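Local coordinates for aminoacyl-tRNA synthetase-interacting multifunctional protein p43 (Plasmodium vivax, PDB 6IPA) that probably binds tRNA through its C-terminal EMAP II-like domain, which includes an OB-type tRNA-binding fold, and may take part in tRNA import, at residues 142-145 and 146-149; 165-168 and 169-172; 174-178 and 179-183. All coordinates share one frame; numbering follows the deposited sequence.

Interaction 1 of 3, residues 142-145 and 146-149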
# COMPACT_ATOMS: atom_id res chain seq x y z
N ILE A 142 2.70 -9.67 1.60
CA ILE A 142 1.78 -9.67 2.73
C ILE A 142 0.51 -10.41 2.29
O ILE A 142 -0.09 -10.08 1.24
CB ILE A 142 1.40 -8.23 3.10
CG1 ILE A 142 2.65 -7.36 3.45
CG2 ILE A 142 0.33 -8.20 4.18
CD1 ILE A 142 3.56 -7.94 4.52
N ILE A 143 0.12 -11.41 3.08
CA ILE A 143 -0.89 -12.39 2.68
C ILE A 143 -1.95 -12.47 3.76
O ILE A 143 -1.67 -12.10 4.88
CB ILE A 143 -0.27 -13.81 2.52
CG1 ILE A 143 0.22 -14.39 3.86
CG2 ILE A 143 0.90 -13.81 1.54
CD1 ILE A 143 0.53 -15.88 3.83
N CYS A 144 -3.14 -12.95 3.45
CA CYS A 144 -4.15 -13.19 4.48
C CYS A 144 -3.99 -14.53 5.19
O CYS A 144 -3.13 -15.34 4.83
CB CYS A 144 -5.55 -13.13 3.87
SG CYS A 144 -5.83 -11.55 3.09
N GLU A 145 -4.86 -14.79 6.14
CA GLU A 145 -4.87 -16.05 6.85
C GLU A 145 -5.57 -17.04 5.93
O GLU A 145 -6.55 -16.73 5.28
CB GLU A 145 -5.56 -15.96 8.21
CG GLU A 145 -6.02 -14.59 8.68
CD GLU A 145 -6.33 -14.48 10.16
OE1 GLU A 145 -7.38 -13.98 10.54
OE2 GLU A 145 -5.51 -14.88 10.98
N ASN A 146 -5.02 -18.24 5.87
CA ASN A 146 -5.53 -19.33 5.01
C ASN A 146 -5.41 -19.06 3.52
O ASN A 146 -6.23 -19.53 2.73
CB ASN A 146 -6.98 -19.67 5.37
CG ASN A 146 -7.17 -19.84 6.86
OD1 ASN A 146 -6.22 -20.19 7.59
ND2 ASN A 146 -8.38 -19.57 7.34
N MET A 147 -4.41 -18.28 3.14
CA MET A 147 -4.21 -17.96 1.74
C MET A 147 -3.07 -18.84 1.29
O MET A 147 -2.17 -19.19 2.06
CB MET A 147 -3.90 -16.47 1.55
CG MET A 147 -3.60 -16.06 0.11
SD MET A 147 -3.18 -14.32 -0.21
CE MET A 147 -4.72 -13.55 0.30
N ASP A 148 -3.11 -19.22 0.02
CA ASP A 148 -2.15 -20.15 -0.49
C ASP A 148 -1.05 -19.29 -1.07
O ASP A 148 -1.28 -18.49 -1.96
CB ASP A 148 -2.80 -21.11 -1.52
CG ASP A 148 -1.82 -22.18 -2.06
OD1 ASP A 148 -0.65 -22.25 -1.58
OD2 ASP A 148 -2.21 -22.94 -2.98
N VAL A 149 0.15 -19.43 -0.54
CA VAL A 149 1.26 -18.62 -1.01
C VAL A 149 1.60 -18.88 -2.50
O VAL A 149 2.14 -18.00 -3.17
CB VAL A 149 2.45 -18.66 -0.02
CG1 VAL A 149 2.95 -20.08 0.23
CG2 VAL A 149 3.57 -17.72 -0.43
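Cys144 and Met147 are the two ends of a type II beta turn that reverses the chain between residues 142-145 and 146-149. The carbonyl oxygen of Cys144 looks back across the turn but makes no hydrogen bond across it; Cys144 O lies 3.6 Å from Met147 CB. Glu145 takes the extended second position of the turn. Asn146 takes the third, with a positive phi of 65° that asparagine tolerates better than most residues with a side chain. With no hydrogen bond between the segments, the contact is carried by side chains, above all by the long, flexible, apolar Met147. Its CG stands anti to the backbone N (chi1 177°) and the next torsion is also extended, which sends the chain back alongside residues 143 and 144. A bend at chi3 (-63°) then swings the methyl group toward Cys144. Met147 SD rests 4.0 Å from Ile143 CB, so the thioether sulfur meets the root of the isoleucine and not the ends of its branches. The methyl carbon, Met147 CE, touches Cys144 SG at 3.6 Å and is just as near, also 3.6 Å, to Cys144 N. Methionine thus covers two successive residues of strand 143-144. This short, weakly bonded strand pairs with strand 185-189 in the C-terminal sheet of the EMAP II-like domain: Ile143 shares backbone hydrogen bonding with Leu188, while Ile142 bonds through its backbone to Ile48 of strand 48-58, tying that sheet to the OB-type strands. Cysteine, small and apolar, suits the buried site where Ile43 also packs on both it and Met147. Glu145 CB points away from 146-149, and the extended remainder of its chain brings OE1 to the backbone N of Lys186, a partner that occupies one carboxylate oxygen of this partly exposed acid.

Interaction 2 of 3, residues 165-168 and 169-172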
# COMPACT_ATOMS: atom_id res chain seq x y z
N PRO A 165 -8.94 -5.91 -10.22
CA PRO A 165 -9.36 -6.53 -8.99
C PRO A 165 -9.38 -5.60 -7.80
O PRO A 165 -10.36 -5.60 -7.04
CB PRO A 165 -8.32 -7.61 -8.80
CG PRO A 165 -8.08 -8.08 -10.19
CD PRO A 165 -8.14 -6.84 -11.03
N PHE A 166 -8.33 -4.81 -7.63
CA PHE A 166 -8.22 -3.96 -6.45
C PHE A 166 -9.52 -3.21 -6.06
O PHE A 166 -9.93 -3.26 -4.89
CB PHE A 166 -7.08 -2.96 -6.55
CG PHE A 166 -7.00 -2.08 -5.33
CD1 PHE A 166 -6.34 -2.50 -4.21
CD2 PHE A 166 -7.70 -0.89 -5.28
CE1 PHE A 166 -6.31 -1.72 -3.07
CE2 PHE A 166 -7.68 -0.11 -4.16
CZ PHE A 166 -7.01 -0.53 -3.04
N PHE A 167 -10.15 -2.55 -7.03
CA PHE A 167 -11.33 -1.71 -6.76
C PHE A 167 -12.58 -2.53 -6.46
O PHE A 167 -13.55 -2.00 -5.90
CB PHE A 167 -11.63 -0.76 -7.92
CG PHE A 167 -10.47 0.10 -8.30
CD1 PHE A 167 -10.22 1.28 -7.63
CD2 PHE A 167 -9.59 -0.31 -9.29
CE1 PHE A 167 -9.12 2.06 -7.96
CE2 PHE A 167 -8.50 0.48 -9.64
CZ PHE A 167 -8.26 1.66 -8.96
N HIS A 168 -12.56 -3.81 -6.85
CA HIS A 168 -13.66 -4.71 -6.56
C HIS A 168 -13.47 -5.30 -5.18
O HIS A 168 -14.42 -5.60 -4.46
CB HIS A 168 -13.71 -5.83 -7.60
CG HIS A 168 -14.30 -5.42 -8.92
ND1 HIS A 168 -15.65 -5.56 -9.21
CD2 HIS A 168 -13.73 -4.90 -10.04
CE1 HIS A 168 -15.88 -5.15 -10.45
NE2 HIS A 168 -14.73 -4.74 -10.97
N ILE A 169 -12.21 -5.50 -4.85
CA ILE A 169 -11.81 -6.04 -3.57
C ILE A 169 -11.91 -4.98 -2.46
O ILE A 169 -12.31 -5.29 -1.32
CB ILE A 169 -10.34 -6.51 -3.68
CG1 ILE A 169 -10.23 -7.70 -4.67
CG2 ILE A 169 -9.81 -6.86 -2.31
CD1 ILE A 169 -8.83 -8.00 -5.21
N GLN A 170 -11.54 -3.74 -2.82
CA GLN A 170 -11.40 -2.62 -1.90
C GLN A 170 -12.51 -2.52 -0.86
O GLN A 170 -12.20 -2.44 0.33
CB GLN A 170 -11.26 -1.30 -2.68
CG GLN A 170 -11.08 -0.08 -1.81
CD GLN A 170 -10.51 1.10 -2.56
OE1 GLN A 170 -10.87 1.37 -3.71
NE2 GLN A 170 -9.60 1.82 -1.90
N PRO A 171 -13.78 -2.61 -1.26
CA PRO A 171 -14.87 -2.47 -0.25
C PRO A 171 -14.82 -3.46 0.89
O PRO A 171 -15.45 -3.25 1.90
CB PRO A 171 -16.15 -2.67 -1.06
CG PRO A 171 -15.74 -2.46 -2.49
CD PRO A 171 -14.33 -2.98 -2.58
N HIS A 172 -14.09 -4.56 0.73
CA HIS A 172 -13.96 -5.54 1.76
C HIS A 172 -12.65 -5.40 2.50
O HIS A 172 -12.38 -6.18 3.39
CB HIS A 172 -14.00 -6.93 1.11
CG HIS A 172 -15.22 -7.17 0.28
ND1 HIS A 172 -16.49 -7.22 0.81
CD2 HIS A 172 -15.36 -7.38 -1.05
CE1 HIS A 172 -17.37 -7.44 -0.15
NE2 HIS A 172 -16.71 -7.53 -1.30
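A single short helical turn, which tightens into a 3-10 segment before strand 173-176, sets Ile169 and Gln170 one turn on from Pro165 and Phe166. Two i to i+4 bonds define it: Ile169 N donates to Pro165 O (2.9 Å), and Gln170 N to Phe166 O (2.7 Å, bent to 139° at the hydrogen). Pro165 O also accepts from His168 N, so two donors grip one carbonyl. Proline suits the early turn because its ring needs no N-H partner and offers an apolar flank, where Pro165 CB meets Ile169 CD1 at 3.6 Å. On another side, Gln170 leaves the helix with CG anti to its own N (chi1 -179°), and its amide lies obliquely against CE2 and CZ of the Phe166 ring. Gln170 CD is 3.5 Å from Phe166 CE2, with amide and ring planes 64° apart. The amide can pack on carbon without losing its polar bond, since NE2 donates to Ile203 O near the C-terminus. Phe166 CD2 in turn sits 4.0 Å above the plane of the Phe167 ring, over its centre. Pro171 has no N-H to offer a preceding carbonyl; its CD lies 3.2 Å from His168 O instead. The closing bond, His172 N to Ile169 O, is the i to i+3 bond of a short alpha helix finishing as a 3-10 turn.

Interaction 3 of 3, residues 174-178 and 179-183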
# COMPACT_ATOMS: atom_id res chain seq x y z
N LEU A 174 -10.67 -3.55 5.26
CA LEU A 174 -10.98 -2.76 6.46
C LEU A 174 -9.93 -2.92 7.54
O LEU A 174 -9.23 -3.95 7.61
CB LEU A 174 -12.34 -3.18 7.07
CG LEU A 174 -13.59 -3.07 6.16
CD1 LEU A 174 -14.80 -3.60 6.90
CD2 LEU A 174 -13.85 -1.64 5.67
N VAL A 175 -9.80 -1.90 8.39
CA VAL A 175 -9.10 -2.13 9.65
C VAL A 175 -10.17 -2.36 10.69
O VAL A 175 -11.10 -1.55 10.80
CB VAL A 175 -8.13 -0.97 10.06
CG1 VAL A 175 -7.16 -0.69 8.93
CG2 VAL A 175 -8.87 0.29 10.38
N LYS A 176 -10.08 -3.50 11.39
CA LYS A 176 -10.99 -3.81 12.48
C LYS A 176 -10.14 -4.09 13.70
O LYS A 176 -9.20 -4.89 13.63
CB LYS A 176 -11.88 -5.01 12.13
CG LYS A 176 -12.79 -4.73 10.94
CD LYS A 176 -13.80 -5.84 10.59
CE LYS A 176 -13.22 -6.96 9.73
NZ LYS A 176 -14.26 -7.92 9.20
N ASN A 177 -10.45 -3.38 14.80
CA ASN A 177 -9.61 -3.28 16.02
C ASN A 177 -8.11 -3.08 15.76
O ASN A 177 -7.26 -3.77 16.31
CB ASN A 177 -9.85 -4.49 16.93
CG ASN A 177 -11.29 -4.61 17.39
OD1 ASN A 177 -12.12 -3.69 17.26
ND2 ASN A 177 -11.60 -5.76 17.97
N GLY A 178 -7.79 -2.12 14.89
CA GLY A 178 -6.40 -1.75 14.67
C GLY A 178 -5.61 -2.74 13.84
O GLY A 178 -4.39 -2.64 13.72
N VAL A 179 -6.30 -3.71 13.25
CA VAL A 179 -5.63 -4.67 12.36
C VAL A 179 -6.24 -4.58 10.98
O VAL A 179 -7.40 -4.24 10.84
CB VAL A 179 -5.75 -6.11 12.87
CG1 VAL A 179 -4.77 -7.00 12.14
CG2 VAL A 179 -5.46 -6.18 14.36
N ALA A 180 -5.45 -4.86 9.97
CA ALA A 180 -5.93 -4.86 8.60
C ALA A 180 -6.52 -6.22 8.22
O ALA A 180 -5.89 -7.26 8.48
CB ALA A 180 -4.79 -4.53 7.65
N HIS A 181 -7.68 -6.20 7.55
CA HIS A 181 -8.40 -7.42 7.07
C HIS A 181 -8.81 -7.40 5.60
O HIS A 181 -9.32 -6.39 5.11
CB HIS A 181 -9.73 -7.60 7.82
CG HIS A 181 -9.57 -7.89 9.27
ND1 HIS A 181 -8.91 -7.04 10.15
CD2 HIS A 181 -10.00 -8.94 10.01
CE1 HIS A 181 -8.94 -7.56 11.36
NE2 HIS A 181 -9.60 -8.71 11.31
N TYR A 182 -8.63 -8.55 4.92
CA TYR A 182 -9.47 -8.85 3.75
C TYR A 182 -10.69 -9.59 4.30
O TYR A 182 -10.56 -10.66 4.86
CB TYR A 182 -8.70 -9.66 2.67
CG TYR A 182 -9.60 -10.14 1.55
CD1 TYR A 182 -10.01 -9.28 0.56
CD2 TYR A 182 -10.06 -11.45 1.50
CE1 TYR A 182 -10.85 -9.70 -0.44
CE2 TYR A 182 -10.91 -11.88 0.51
CZ TYR A 182 -11.31 -11.00 -0.47
OH TYR A 182 -12.16 -11.40 -1.50
N LYS A 183 -11.84 -9.01 4.21
CA LYS A 183 -13.01 -9.66 4.74
C LYS A 183 -12.82 -9.95 6.20
O LYS A 183 -12.72 -9.06 6.97
CB LYS A 183 -13.43 -10.84 3.92
CG LYS A 183 -13.85 -10.43 2.55
CD LYS A 183 -14.30 -11.57 1.70
CE LYS A 183 -14.88 -11.01 0.45
NZ LYS A 183 -14.37 -11.76 -0.70
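Leu174 to Lys176 and Val179 to Tyr182 run antiparallel as the arms of a hairpin, their short axes 4.5 Å apart at 130°. Leu174 and His181 form a hydrogen-bonded pair, His181 N reaching Leu174 O at 2.7 Å. Val175 and Ala180 follow as a non-hydrogen-bonded pair, and Lys176 with Val179 is again hydrogen-bonded, by Lys176 N to Val179 O (2.8 Å) and by the longer Val179 N to Lys176 O (3.2 Å), which closes the turn. Asn177 and Gly178 make the turn with positive phi at both, a conformation asparagine and glycine accept readily. On the face shared by Lys176 and His181 the two side chains cross at about a right angle. A bend at chi3 (-83°) lays Lys176 CE over the imidazole, 4.0 Å from the centroid of the His181 ring, as a CH-pi contact offset toward the rim. The ammonium then passes on, Lys176 NZ meeting Lys183 O at 2.9 Å from above the carbonyl plane and also forming a salt bridge with Asp184. His181 ND1 gives a weak bond to Val179 O, which lies in the ring plane and helps set the ring's rotation. Such a tight two-residue connection is the classic beta hairpin with a type I' turn.

Tyr182 of interaction 3 touches one residue of each of the other two: its CB packs on Cys144 SG of interaction 1 at 3.5 Å, while Tyr182 CE1 lies 3.6 Å from Ile169 CG2 of interaction 2. Interactions 1 and 2 do not touch each other; their nearest atoms stay about 8 Å apart and their centres about 17 Å. Interaction 2 leads directly into the hairpin, where His172 O and Lys183 N, 3.0 Å apart, probably hydrogen-bond. Interactions 1 and 3 reach the same antiparallel sheet, with centres about 15 Å apart. The three follow one another along the chain, and interaction 1 also meets the OB-type strand 48-58 through Ile142.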